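Long-range contact in probable signal peptide protein (Ralstonia solanacearum, PDB 2QGU), which binds a phospholipid, held here as phosphatidylethanolamine with both acyl chains in its pocket, and probably carries lipid as other MlaC-family proteins do: residues Gly145-Ser157 against Val163-Glu175. The protein carries 13 engineered substitutions. Sequence-based numbering, arbitrary orientation.
Sequences GEPVALDYRVEKS and VYDINISGLWLSE. Engineered in segment 145-157: V154 (natural residue Met). With PEF (di-palmitoyl-3-sn-phosphatidylethanolamine), chain B.
R153 runs between two aromatic rings: its CB lies over the face of Y164, 3.8 Å from the ring centroid, and its CG over the six-membered ring of W172. With CG beside the backbone N (chi1 -69°) and the chain extended to NE, the guanidinium, in the conformer given, continues across the indole, its plane 30° from the ring, in an off-centre cation-pi contact. Long and part apolar, arginine suits both rings. Y164 enters through a beta bulge, where the register slips by one between R153 and V154, while its N still bonds R153 O (2.9 Å). The strands form an antiparallel hairpin in the curved sheet of the MlaC fold, and one face of it lines the lipid pocket. There L150, Y152, V163 and I168, mostly apolar, suit the acyl chains they meet, I168 CG2 3.7 Å from PEF C11. The Y152 ring lies alongside I166, Y152 CE1 touching I166 CD1 at 3.6 Å, and its edge meets V163 CG1. On the face of D151, R153 and D165, the two carboxylate oxygens of D165 serve three donors: OD1 takes I166 N and S174 N from opposite faces of its plane, and S174 OG reaches D165 OD2 (2.6 Å), tying the strand to helix 173-188.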
ATOM      1  N   GLY A 145      -7.529  21.799  -1.188  1.00 10.08           N
ATOM      2  CA  GLY A 145      -7.217  22.659  -2.330  1.00  9.45           C
ATOM      3  C   GLY A 145      -5.979  22.283  -3.124  1.00  9.28           C
ATOM      4  O   GLY A 145      -5.752  22.823  -4.216  1.00  9.76           O
ATOM      5  N   GLU A 146      -5.173  21.375  -2.575  1.00  8.51           N
ATOM      6  CA  GLU A 146      -3.950  20.904  -3.225  1.00  7.74           C
ATOM      7  C   GLU A 146      -4.229  19.587  -3.947  1.00  7.68           C
ATOM      8  O   GLU A 146      -4.594  18.605  -3.302  1.00  8.32           O
ATOM      9  CB  GLU A 146      -2.849  20.700  -2.178  1.00  7.56           C
ATOM     10  CG  GLU A 146      -1.548  20.068  -2.697  1.00  6.86           C
ATOM     11  CD  GLU A 146      -0.640  19.564  -1.579  1.00  7.68           C
ATOM     12  OE1 GLU A 146      -1.157  19.171  -0.506  1.00  9.64           O
ATOM     13  OE2 GLU A 146       0.595  19.540  -1.784  1.00  7.80           O
ATOM     14  N   PRO A 147      -4.061  19.552  -5.284  1.00  7.71           N
ATOM     15  CA  PRO A 147      -4.178  18.268  -5.991  1.00  7.39           C
ATOM     16  C   PRO A 147      -3.091  17.275  -5.574  1.00  7.19           C
ATOM     17  O   PRO A 147      -1.892  17.584  -5.625  1.00  7.46           O
ATOM     18  CB  PRO A 147      -4.013  18.643  -7.476  1.00  7.44           C
ATOM     19  CG  PRO A 147      -4.193  20.127  -7.545  1.00  8.94           C
ATOM     20  CD  PRO A 147      -3.808  20.680  -6.202  1.00  7.61           C
ATOM     21  N   VAL A 148      -3.521  16.087  -5.157  1.00  6.60           N
ATOM     22  CA  VAL A 148      -2.606  15.020  -4.761  1.00  6.67           C
ATOM     23  C   VAL A 148      -2.851  13.811  -5.666  1.00  6.59           C
ATOM     24  O   VAL A 148      -3.912  13.192  -5.607  1.00  6.93           O
ATOM     25  CB  VAL A 148      -2.796  14.644  -3.262  1.00  6.57           C
ATOM     26  CG1 VAL A 148      -1.947  13.446  -2.869  1.00  7.45           C
ATOM     27  CG2 VAL A 148      -2.460  15.833  -2.362  1.00  7.21           C
ATOM     28  N   ALA A 149      -1.875  13.491  -6.513  1.00  6.31           N
ATOM     29  CA  ALA A 149      -2.009  12.372  -7.446  1.00  6.12           C
ATOM     30  C   ALA A 149      -1.840  11.039  -6.722  1.00  6.10           C
ATOM     31  O   ALA A 149      -0.847  10.815  -6.017  1.00  6.73           O
ATOM     32  CB  ALA A 149      -0.983  12.493  -8.550  1.00  6.24           C
ATOM     33  N   LEU A 150      -2.813  10.151  -6.901  1.00  5.90           N
ATOM     34  CA  LEU A 150      -2.666   8.773  -6.444  1.00  5.90           C
ATOM     35  C   LEU A 150      -3.024   7.859  -7.591  1.00  5.82           C
ATOM     36  O   LEU A 150      -4.153   7.889  -8.072  1.00  5.88           O
ATOM     37  CB  LEU A 150      -3.554   8.466  -5.226  1.00  6.17           C
ATOM     38  CG  LEU A 150      -3.240   9.161  -3.892  1.00  7.15           C
ATOM     39  CD1 LEU A 150      -4.246   8.724  -2.828  1.00  8.89           C
ATOM     40  CD2 LEU A 150      -1.804   8.913  -3.434  1.00  8.47           C
ATOM     41  N   ASP A 151      -2.059   7.059  -8.031  1.00  5.77           N
ATOM     42  CA  ASP A 151      -2.322   6.058  -9.069  1.00  5.79           C
ATOM     43  C   ASP A 151      -2.161   4.668  -8.472  1.00  5.95           C
ATOM     44  O   ASP A 151      -1.464   4.496  -7.475  1.00  5.69           O
ATOM     45  CB  ASP A 151      -1.385   6.211 -10.269  1.00  6.65           C
ATOM     46  CG  ASP A 151      -1.520   7.552 -10.972  1.00  7.25           C
ATOM     47  OD1 ASP A 151      -2.455   8.328 -10.673  1.00  7.96           O
ATOM     48  OD2 ASP A 151      -0.673   7.804 -11.849  1.00 10.92           O
ATOM     49  N   TYR A 152      -2.797   3.686  -9.104  1.00  5.69           N
ATOM     50  CA  TYR A 152      -2.825   2.325  -8.582  1.00  5.63           C
ATOM     51  C   TYR A 152      -2.548   1.330  -9.677  1.00  5.75           C
ATOM     52  O   TYR A 152      -3.056   1.485 -10.787  1.00  6.01           O
ATOM     53  CB  TYR A 152      -4.208   2.012  -7.999  1.00  5.86           C
ATOM     54  CG  TYR A 152      -4.663   3.014  -6.979  1.00  5.48           C
ATOM     55  CD1 TYR A 152      -4.409   2.813  -5.625  1.00  6.20           C
ATOM     56  CD2 TYR A 152      -5.339   4.173  -7.365  1.00  5.87           C
ATOM     57  CE1 TYR A 152      -4.814   3.735  -4.678  1.00  6.01           C
ATOM     58  CE2 TYR A 152      -5.754   5.113  -6.419  1.00  6.07           C
ATOM     59  CZ  TYR A 152      -5.483   4.883  -5.073  1.00  5.89           C
ATOM     60  OH  TYR A 152      -5.870   5.779  -4.099  1.00  6.73           O
ATOM     61  N   ARG A 153      -1.742   0.317  -9.377  0.50  5.83           N
ATOM     62  CA  ARG A 153      -1.640  -0.845 -10.251  0.50  5.88           C
ATOM     63  C   ARG A 153      -2.638  -1.882  -9.769  0.50  5.98           C
ATOM     64  O   ARG A 153      -2.727  -2.164  -8.569  0.50  6.17           O
ATOM     65  CB  ARG A 153      -0.219  -1.417 -10.286  0.50  5.80           C
ATOM     66  CG  ARG A 153       0.785  -0.524 -10.987  0.50  5.86           C
ATOM     67  CD  ARG A 153       1.962  -1.311 -11.541  0.50  5.80           C
ATOM     68  NE  ARG A 153       2.894  -0.431 -12.241  0.50  7.10           N
ATOM     69  CZ  ARG A 153       2.797  -0.081 -13.522  0.50  7.53           C
ATOM     70  NH1 ARG A 153       1.810  -0.546 -14.281  0.50  7.68           N
ATOM     71  NH2 ARG A 153       3.701   0.732 -14.050  0.50  8.95           N
ATOM     72  N   VAL A 154      -3.403  -2.430 -10.708  1.00  6.20           N
ATOM     73  CA  VAL A 154      -4.485  -3.349 -10.378  1.00  6.59           C
ATOM     74  C   VAL A 154      -4.392  -4.570 -11.272  1.00  7.08           C
ATOM     75  O   VAL A 154      -4.210  -4.449 -12.480  1.00  6.86           O
ATOM     76  CB  VAL A 154      -5.888  -2.679 -10.535  1.00  6.38           C
ATOM     77  CG1 VAL A 154      -6.889  -3.336  -9.611  1.00  7.05           C
ATOM     78  CG2 VAL A 154      -5.827  -1.167 -10.246  1.00  7.21           C
ATOM     79  N   GLU A 155      -4.490  -5.749 -10.665  1.00  7.61           N
ATOM     80  CA  GLU A 155      -4.411  -7.002 -11.407  1.00  9.24           C
ATOM     81  C   GLU A 155      -5.676  -7.823 -11.196  1.00  9.33           C
ATOM     82  O   GLU A 155      -6.158  -7.944 -10.068  1.00  8.89           O
ATOM     83  CB  GLU A 155      -3.183  -7.810 -10.980  1.00  8.76           C
ATOM     84  CG  GLU A 155      -3.040  -9.121 -11.756  1.00 10.65           C
ATOM     85  CD  GLU A 155      -1.959 -10.052 -11.236  1.00 11.82           C
ATOM     86  OE1 GLU A 155      -1.338  -9.770 -10.188  1.00 15.63           O
ATOM     87  OE2 GLU A 155      -1.743 -11.096 -11.897  1.00 16.87           O
ATOM     88  N   LYS A 156      -6.196  -8.393 -12.283  1.00 10.49           N
ATOM     89  CA  LYS A 156      -7.392  -9.217 -12.209  1.00 12.63           C
ATOM     90  C   LYS A 156      -6.997 -10.649 -11.897  1.00 14.17           C
ATOM     91  O   LYS A 156      -6.420 -11.337 -12.743  1.00 14.67           O
ATOM     92  CB  LYS A 156      -8.198  -9.156 -13.508  1.00 12.57           C
ATOM     93  CG  LYS A 156      -9.626  -9.649 -13.337  1.00 13.65           C
ATOM     94  CD  LYS A 156     -10.429  -9.463 -14.603  1.00 16.30           C
ATOM     95  CE  LYS A 156     -11.891  -9.778 -14.358  1.00 17.84           C
ATOM     96  NZ  LYS A 156     -12.712  -9.436 -15.553  1.00 20.20           N
ATOM     97  N   SER A 157      -7.303 -11.060 -10.666  1.00 16.22           N
ATOM     98  CA  SER A 157      -7.050 -12.410 -10.171  1.00 17.93           C
ATOM     99  C   SER A 157      -8.299 -13.260 -10.395  1.00 18.62           C
ATOM    100  O   SER A 157      -9.361 -12.713 -10.693  1.00 18.62           O
ATOM    101  CB  SER A 157      -6.699 -12.367  -8.673  1.00 18.07           C
ATOM    102  OG  SER A 157      -7.813 -11.993  -7.866  1.00 20.16           O
ATOM    103  N   VAL A 163      -5.570  -4.369  -5.967  1.00  7.80           N
ATOM    104  CA  VAL A 163      -4.511  -3.361  -6.025  1.00  7.57           C
ATOM    105  C   VAL A 163      -3.203  -3.943  -5.485  1.00  7.66           C
ATOM    106  O   VAL A 163      -3.179  -4.493  -4.380  1.00  8.01           O
ATOM    107  CB  VAL A 163      -4.885  -2.114  -5.193  1.00  7.61           C
ATOM    108  CG1 VAL A 163      -3.744  -1.091  -5.186  1.00  8.38           C
ATOM    109  CG2 VAL A 163      -6.177  -1.480  -5.721  1.00  8.82           C
ATOM    110  N   TYR A 164      -2.126  -3.824  -6.253  1.00  7.33           N
ATOM    111  CA  TYR A 164      -0.828  -4.320  -5.795  1.00  7.11           C
ATOM    112  C   TYR A 164       0.281  -3.268  -5.751  1.00  7.14           C
ATOM    113  O   TYR A 164       1.408  -3.572  -5.367  1.00  7.50           O
ATOM    114  CB  TYR A 164      -0.400  -5.568  -6.583  1.00  7.27           C
ATOM    115  CG  TYR A 164      -0.005  -5.303  -8.019  1.00  7.19           C
ATOM    116  CD1 TYR A 164      -0.951  -5.345  -9.048  1.00  7.16           C
ATOM    117  CD2 TYR A 164       1.320  -5.024  -8.352  1.00  7.79           C
ATOM    118  CE1 TYR A 164      -0.583  -5.100 -10.368  1.00  7.89           C
ATOM    119  CE2 TYR A 164       1.695  -4.785  -9.664  1.00  7.76           C
ATOM    120  CZ  TYR A 164       0.744  -4.826 -10.667  1.00  7.81           C
ATOM    121  OH  TYR A 164       1.132  -4.594 -11.968  1.00  9.78           O
ATOM    122  N   ASP A 165      -0.035  -2.037  -6.137  1.00  6.81           N
ATOM    123  CA  ASP A 165       0.932  -0.951  -6.013  1.00  6.59           C
ATOM    124  C   ASP A 165       0.203   0.376  -5.991  1.00  6.17           C
ATOM    125  O   ASP A 165      -0.925   0.486  -6.485  1.00  6.29           O
ATOM    126  CB  ASP A 165       1.917  -0.973  -7.181  1.00  6.63           C
ATOM    127  CG  ASP A 165       3.285  -0.411  -6.827  1.00  7.30           C
ATOM    128  OD1 ASP A 165       3.494   0.059  -5.687  1.00  7.66           O
ATOM    129  OD2 ASP A 165       4.162  -0.444  -7.710  1.00  8.11           O
ATOM    130  N   ILE A 166       0.851   1.370  -5.394  1.00  6.15           N
ATOM    131  CA  ILE A 166       0.314   2.726  -5.322  1.00  6.36           C
ATOM    132  C   ILE A 166       1.430   3.704  -5.657  1.00  6.34           C
ATOM    133  O   ILE A 166       2.594   3.475  -5.311  1.00  6.37           O
ATOM    134  CB  ILE A 166      -0.327   3.033  -3.931  1.00  6.34           C
ATOM    135  CG1 ILE A 166      -1.103   4.361  -3.959  1.00  6.89           C
ATOM    136  CG2 ILE A 166       0.715   2.988  -2.807  1.00  7.49           C
ATOM    137  CD1 ILE A 166      -1.968   4.606  -2.716  1.00  7.73           C
ATOM    138  N   ASN A 167       1.066   4.764  -6.369  1.00  5.82           N
ATOM    139  CA  ASN A 167       2.006   5.785  -6.787  1.00  6.37           C
ATOM    140  C   ASN A 167       1.711   7.061  -6.019  1.00  6.58           C
ATOM    141  O   ASN A 167       0.614   7.606  -6.125  1.00  6.16           O
ATOM    142  CB  ASN A 167       1.892   6.004  -8.299  1.00  6.53           C
ATOM    143  CG  ASN A 167       2.930   6.958  -8.832  1.00  8.02           C
ATOM    144  OD1 ASN A 167       2.919   8.145  -8.511  1.00  8.55           O
ATOM    145  ND2 ASN A 167       3.836   6.447  -9.663  1.00  9.27           N
ATOM    146  N   ILE A 168       2.692   7.498  -5.227  1.00  6.87           N
ATOM    147  CA  ILE A 168       2.565   8.657  -4.341  1.00  7.70           C
ATOM    148  C   ILE A 168       3.717   9.595  -4.660  1.00  8.22           C
ATOM    149  O   ILE A 168       4.867   9.156  -4.740  1.00  8.60           O
ATOM    150  CB  ILE A 168       2.647   8.238  -2.851  1.00  7.27           C
ATOM    151  CG1 ILE A 168       1.510   7.279  -2.492  1.00  8.40           C
ATOM    152  CG2 ILE A 168       2.644   9.460  -1.931  1.00  8.42           C
ATOM    153  CD1 ILE A 168       1.656   6.631  -1.112  1.00  8.38           C
ATOM    154  N   SER A 169       3.409  10.877  -4.843  1.00  8.76           N
ATOM    155  CA  SER A 169       4.416  11.878  -5.217  1.00  9.70           C
ATOM    156  C   SER A 169       5.214  11.442  -6.454  1.00  9.95           C
ATOM    157  O   SER A 169       6.422  11.657  -6.543  1.00 10.72           O
ATOM    158  CB  SER A 169       5.338  12.184  -4.029  1.00 10.04           C
ATOM    159  OG  SER A 169       4.612  12.676  -2.914  1.00 11.74           O
ATOM    160  N   GLY A 170       4.521  10.811  -7.397  1.00  9.78           N
ATOM    161  CA  GLY A 170       5.115  10.392  -8.659  1.00  9.77           C
ATOM    162  C   GLY A 170       5.884   9.080  -8.637  1.00  9.76           C
ATOM    163  O   GLY A 170       6.334   8.615  -9.683  1.00 10.60           O
ATOM    164  N   LEU A 171       5.999   8.463  -7.461  1.00  9.20           N
ATOM    165  CA  LEU A 171       6.822   7.256  -7.297  1.00  8.97           C
ATOM    166  C   LEU A 171       5.988   6.028  -6.949  1.00  8.28           C
ATOM    167  O   LEU A 171       5.134   6.093  -6.078  1.00  7.90           O
ATOM    168  CB  LEU A 171       7.872   7.465  -6.202  1.00  9.65           C
ATOM    169  CG  LEU A 171       8.836   8.645  -6.337  1.00 10.70           C
ATOM    170  CD1 LEU A 171       9.671   8.766  -5.068  1.00 11.67           C
ATOM    171  CD2 LEU A 171       9.717   8.482  -7.561  1.00 12.27           C
ATOM    172  N   TRP A 172       6.266   4.907  -7.613  1.00  7.62           N
ATOM    173  CA  TRP A 172       5.608   3.643  -7.286  1.00  7.18           C
ATOM    174  C   TRP A 172       6.260   3.040  -6.064  1.00  7.49           C
ATOM    175  O   TRP A 172       7.467   2.806  -6.057  1.00  7.71           O
ATOM    176  CB  TRP A 172       5.697   2.660  -8.452  1.00  7.13           C
ATOM    177  CG  TRP A 172       4.799   3.032  -9.576  1.00  7.14           C
ATOM    178  CD1 TRP A 172       5.169   3.558 -10.782  1.00  7.03           C
ATOM    179  CD2 TRP A 172       3.372   2.927  -9.599  1.00  6.08           C
ATOM    180  NE1 TRP A 172       4.055   3.782 -11.559  1.00  7.44           N
ATOM    181  CE2 TRP A 172       2.939   3.407 -10.856  1.00  6.12           C
ATOM    182  CE3 TRP A 172       2.416   2.474  -8.679  1.00  6.22           C
ATOM    183  CZ2 TRP A 172       1.586   3.446 -11.222  1.00  6.81           C
ATOM    184  CZ3 TRP A 172       1.070   2.516  -9.039  1.00  6.18           C
ATOM    185  CH2 TRP A 172       0.669   3.003 -10.302  1.00  6.54           C
ATOM    186  N   LEU A 173       5.465   2.771  -5.037  1.00  7.77           N
ATOM    187  CA  LEU A 173       6.025   2.246  -3.790  1.00  7.85           C
ATOM    188  C   LEU A 173       6.773   0.924  -3.971  1.00  7.93           C
ATOM    189  O   LEU A 173       7.834   0.734  -3.376  1.00  8.11           O
ATOM    190  CB  LEU A 173       4.955   2.130  -2.701  1.00  8.67           C
ATOM    191  CG  LEU A 173       4.402   3.421  -2.078  1.00 10.58           C
ATOM    192  CD1 LEU A 173       3.745   3.095  -0.748  1.00 11.68           C
ATOM    193  CD2 LEU A 173       5.467   4.509  -1.888  1.00 12.88           C
ATOM    194  N   SER A 174       6.261   0.026  -4.805  1.00  7.36           N
ATOM    195  CA  SER A 174       6.968  -1.246  -4.998  1.00  7.74           C
ATOM    196  C   SER A 174       8.368  -1.024  -5.561  1.00  8.15           C
ATOM    197  O   SER A 174       9.290  -1.775  -5.230  1.00  8.59           O
ATOM    198  CB  SER A 174       6.170  -2.238  -5.853  1.00  7.88           C
ATOM    199  OG  SER A 174       6.234  -1.905  -7.223  1.00  8.68           O
ATOM    200  N   GLU A 175       8.532   0.015  -6.380  1.00  8.37           N
ATOM    201  CA  GLU A 175       9.836   0.344  -6.961  1.00  9.16           C
ATOM    202  C   GLU A 175      10.766   0.979  -5.933  1.00  8.79           C
ATOM    203  O   GLU A 175      11.932   0.600  -5.834  1.00  9.13           O
ATOM    204  CB  GLU A 175       9.684   1.251  -8.190  1.00  9.52           C
ATOM    205  CG  GLU A 175      10.966   1.435  -9.010  1.00 14.15           C
ATOM    206  CD  GLU A 175      11.433   0.166  -9.737  1.00 18.53           C
ATOM    207  OE1 GLU A 175      10.658  -0.809  -9.857  1.00 21.73           O
ATOM    208  OE2 GLU A 175      12.594   0.149 -10.203  1.00 22.53           O
TER
HETATM  209  C2  PEF B 301      -1.075  13.933   2.608  1.00 18.17           C
HETATM  210  C1  PEF B 301      -0.448  15.309   2.828  1.00 18.18           C
HETATM  211  N   PEF B 301       2.291  18.567   6.969  1.00 20.49           N
HETATM  212  C3  PEF B 301      -2.576  14.080   2.474  1.00 18.49           C
HETATM  213  C4  PEF B 301       1.918  16.824   5.289  1.00 19.99           C
HETATM  214  C5  PEF B 301       2.933  17.786   5.902  1.00 20.43           C
HETATM  215  C10 PEF B 301       0.369  12.345   1.686  1.00 20.35           C
HETATM  216  C11 PEF B 301       0.790  11.432   0.542  1.00 20.38           C
HETATM  217  C12 PEF B 301      -0.381  10.543   0.125  1.00 20.44           C
HETATM  218  C13 PEF B 301      -0.633   9.505   1.213  1.00 20.22           C
HETATM  219  C14 PEF B 301      -1.586   8.423   0.741  1.00 21.36           C
HETATM  220  C15 PEF B 301      -1.748   7.370   1.835  1.00 21.84           C
HETATM  221  C16 PEF B 301      -2.431   6.122   1.284  1.00 23.32           C
HETATM  222  C17 PEF B 301      -2.335   4.963   2.271  1.00 24.61           C
HETATM  223  C18 PEF B 301      -1.045   4.169   2.055  1.00 26.04           C
HETATM  224  C19 PEF B 301      -1.311   2.669   2.149  1.00 26.87           C
HETATM  225  C20 PEF B 301      -1.235   2.194   3.604  1.00 26.84           C
HETATM  226  C21 PEF B 301      -1.572   0.709   3.709  1.00 26.92           C
HETATM  227  C22 PEF B 301      -0.392  -0.150   3.257  1.00 26.53           C
HETATM  228  C23 PEF B 301      -0.626  -1.623   3.586  1.00 25.93           C
HETATM  229  C24 PEF B 301      -1.198  -2.375   2.385  1.00 25.71           C
HETATM  230  C25 PEF B 301      -1.932  -3.638   2.830  1.00 25.17           C
HETATM  231  C30 PEF B 301      -4.488  12.892   1.896  1.00 20.83           C
HETATM  232  C31 PEF B 301      -5.340  11.807   1.635  1.00 22.26           C
HETATM  233  C32 PEF B 301      -4.884  10.548   2.002  1.00 22.26           C
HETATM  234  C33 PEF B 301      -6.025   9.513   1.924  1.00 21.41           C
HETATM  235  C34 PEF B 301      -5.936   8.621   0.675  1.00 20.11           C
HETATM  236  C35 PEF B 301      -6.528   7.218   0.913  1.00 19.71           C
HETATM  237  C36 PEF B 301      -6.108   6.314  -0.069  1.00 18.79           C
HETATM  238  C37 PEF B 301      -6.473   4.992   0.207  1.00 18.89           C
HETATM  239  C38 PEF B 301      -6.029   4.136  -0.806  1.00 19.58           C
HETATM  240  C39 PEF B 301      -6.264   2.653  -0.484  1.00 19.81           C
HETATM  241  C40 PEF B 301      -5.528   1.724  -1.470  1.00 21.40           C
HETATM  242  C41 PEF B 301      -4.088   1.430  -1.011  1.00 21.11           C
HETATM  243  C42 PEF B 301      -3.538   0.148  -1.644  1.00 22.13           C
HETATM  244  C43 PEF B 301      -2.005   0.096  -1.565  1.00 21.56           C
HETATM  245  C44 PEF B 301      -1.459  -1.236  -2.092  1.00 22.71           C
HETATM  246  C45 PEF B 301       0.069  -1.284  -2.017  1.00 22.27           C
HETATM  247  O4  PEF B 301       0.837  12.169   2.815  1.00 20.88           O
HETATM  248  O5  PEF B 301      -4.902  13.998   1.564  1.00 21.82           O
HETATM  249  O2  PEF B 301      -0.531  13.336   1.417  1.00 17.49           O
HETATM  250  O3  PEF B 301      -3.248  12.794   2.479  1.00 19.31           O
HETATM  251  O1P PEF B 301      -1.287  18.175   3.639  1.00 15.49           O
HETATM  252  O2P PEF B 301      -0.894  17.358   6.031  1.00 16.33           O
HETATM  253  O3P PEF B 301      -0.734  15.749   4.158  1.00 17.24           O
HETATM  254  O4P PEF B 301       1.009  17.555   4.447  1.00 17.44           O
HETATM  255  P   PEF B 301      -0.577  17.287   4.592  1.00 17.31           P
HETATM  256  O   HOH W   1       0.982  12.379  -4.741  1.00  7.07           O
HETATM  257  O   HOH W   2       1.530  10.215  -7.601  1.00  9.30           O